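Local structure of transcriptional regulator, marR family, putative (3F3X) at the interface of chains A and B. The protein regulates transcription as a MarR-family DNA-binding protein, acting as an activator in an archaeon through a winged helix-turn-helix fold. Coordinates in Å, arbitrary orientation; residue numbers count along the deposited sequence, not the author numbering. Chains: chain A/B, Transcriptional regulator, marR family, putative.

The interface of chains A and B. Residues chain A 11, 14-15, 17-18; chain B 14-15, 17-18.
In A:Tyr18 and B:Tyr18, CG stands opposite the backbone N (chi1 173°), and this swings the two phenol rings toward each other across the two-fold axis. Both belong to the long helix 3-33 of their own chain, and the two helices cross here. The rings stack nearly parallel, their planes 14° apart and their centroids 4.5 Å from each other, although the two side chains cross at about a right angle. The overlap lies at the CD2 and CE2 side of each ring; the CD2 atoms themselves are modelled too close together, so that one approach is doubtful. At the foot of the stack, CB of A:Tyr18 and CB of B:Tyr18 come within 3.6 Å.

At the other edge of each ring, along CD1 and CE1, sits an alanine of the partner. CD1 of A:Tyr18 lies 3.5 Å from CA of B:Ala15, with the methyl CB also against the CD1 and CE1 border, and B:Tyr18 meets A:Ala15 in the same way. The partner's ring thus overlaps the CD2-CE2 half of each phenol, while its backbone meets the other edge from the same side, the small alanine permitting the close approach. A leucine in place of A:Tyr18 would probably lose the stack, leaving the ring of B:Tyr18 without its flat mate and freer to turn.

Farther toward the N-terminal ends, isoleucines take over. The gamma-methyl CG2 of A:Ile14 lies 3.9 Å from CG2 of B:Ile17, the side chains crossing roughly at right angles, and CD1 of A:Ile14 rests on the same methyl. Across the axis, A:Ile14 and B:Ile14 also touch through their CG2 methyls. A:Met11, bent at chi2 and chi3, brings its terminal CE to 3.7 Å from CG2 of B:Ile17. This symmetric apolar patch joins the two N-terminal helices and forms part of the dimer interface, through which MarR proteins typically hold their paired winged helix-turn-helix domains for DNA.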
loop_
_atom_site.group_PDB
_atom_site.type_symbol
_atom_site.label_atom_id
_atom_site.label_comp_id
_atom_site.label_asym_id
_atom_site.label_seq_id
_atom_site.Cartn_x
_atom_site.Cartn_y
_atom_site.Cartn_z
ATOM N N MET A 11 -9.362 -2.138 -5.152
ATOM C CA MET A 11 -8.629 -1.536 -4.049
ATOM C C MET A 11 -8.117 -2.592 -3.061
ATOM O O MET A 11 -7.020 -2.451 -2.512
ATOM C CB MET A 11 -9.510 -0.504 -3.334
ATOM C CG MET A 11 -10.013 0.618 -4.252
ATOM S SD MET A 11 -8.693 1.568 -5.088
ATOM C CE MET A 11 -7.990 2.383 -3.732
ATOM N N ILE A 14 -5.008 -3.952 -4.619
ATOM C CA ILE A 14 -3.935 -2.965 -4.587
ATOM C C ILE A 14 -3.321 -2.931 -3.192
ATOM O O ILE A 14 -2.106 -2.802 -3.038
ATOM C CB ILE A 14 -4.475 -1.565 -4.988
ATOM C CG1 ILE A 14 -4.695 -1.537 -6.505
ATOM C CG2 ILE A 14 -3.519 -0.455 -4.535
ATOM C CD1 ILE A 14 -5.282 -0.245 -7.027
ATOM N N ALA A 15 -4.164 -3.069 -2.175
ATOM C CA ALA A 15 -3.703 -3.069 -0.794
ATOM C C ALA A 15 -2.716 -4.204 -0.551
ATOM O O ALA A 15 -1.675 -4.005 0.079
ATOM C CB ALA A 15 -4.894 -3.201 0.159
ATOM N N ILE A 17 -0.959 -5.891 -2.871
ATOM C CA ILE A 17 0.227 -5.688 -3.696
ATOM C C ILE A 17 1.214 -4.769 -2.981
ATOM O O ILE A 17 2.414 -5.047 -2.939
ATOM C CB ILE A 17 -0.141 -5.087 -5.072
ATOM C CG1 ILE A 17 -1.030 -6.074 -5.843
ATOM C CG2 ILE A 17 1.130 -4.784 -5.869
ATOM C CD1 ILE A 17 -1.551 -5.558 -7.182
ATOM N N TYR A 18 0.712 -3.682 -2.404
ATOM C CA TYR A 18 1.587 -2.758 -1.693
ATOM C C TYR A 18 2.257 -3.419 -0.495
ATOM O O TYR A 18 3.474 -3.360 -0.347
ATOM C CB TYR A 18 0.819 -1.537 -1.195
ATOM C CG TYR A 18 1.675 -0.652 -0.323
ATOM C CD1 TYR A 18 2.631 0.194 -0.882
ATOM C CD2 TYR A 18 1.573 -0.704 1.067
ATOM C CE1 TYR A 18 3.458 0.975 -0.081
ATOM C CE2 TYR A 18 2.396 0.072 1.879
ATOM C CZ TYR A 18 3.336 0.906 1.298
ATOM O OH TYR A 18 4.137 1.688 2.098
ATOM N N ILE B 14 1.067 2.174 -7.494
ATOM C CA ILE B 14 0.297 1.324 -6.594
ATOM C C ILE B 14 0.606 1.707 -5.150
ATOM O O ILE B 14 -0.281 1.726 -4.296
ATOM C CB ILE B 14 0.623 -0.173 -6.851
ATOM C CG1 ILE B 14 -0.072 -0.613 -8.144
ATOM C CG2 ILE B 14 0.202 -1.041 -5.660
ATOM C CD1 ILE B 14 0.213 -2.041 -8.552
ATOM N N ALA B 15 1.866 2.033 -4.886
ATOM C CA ALA B 15 2.289 2.431 -3.551
ATOM C C ALA B 15 1.532 3.670 -3.089
ATOM O O ALA B 15 1.067 3.731 -1.948
ATOM C CB ALA B 15 3.795 2.705 -3.535
ATOM N N ILE B 17 -1.378 4.837 -4.310
ATOM C CA ILE B 17 -2.800 4.528 -4.211
ATOM C C ILE B 17 -3.111 3.914 -2.848
ATOM O O ILE B 17 -4.085 4.293 -2.196
ATOM C CB ILE B 17 -3.245 3.560 -5.332
ATOM C CG1 ILE B 17 -3.051 4.233 -6.698
ATOM C CG2 ILE B 17 -4.711 3.169 -5.136
ATOM C CD1 ILE B 17 -3.357 3.344 -7.901
ATOM N N TYR B 18 -2.278 2.976 -2.409
ATOM C CA TYR B 18 -2.500 2.346 -1.112
ATOM C C TYR B 18 -2.409 3.350 0.030
ATOM O O TYR B 18 -3.307 3.435 0.862
ATOM C CB TYR B 18 -1.485 1.237 -0.852
ATOM C CG TYR B 18 -1.602 0.685 0.547
ATOM C CD1 TYR B 18 -2.630 -0.193 0.887
ATOM C CD2 TYR B 18 -0.722 1.088 1.550
ATOM C CE1 TYR B 18 -2.772 -0.666 2.187
ATOM C CE2 TYR B 18 -0.855 0.623 2.856
ATOM C CZ TYR B 18 -1.884 -0.251 3.166
ATOM O OH TYR B 18 -2.006 -0.726 4.451
#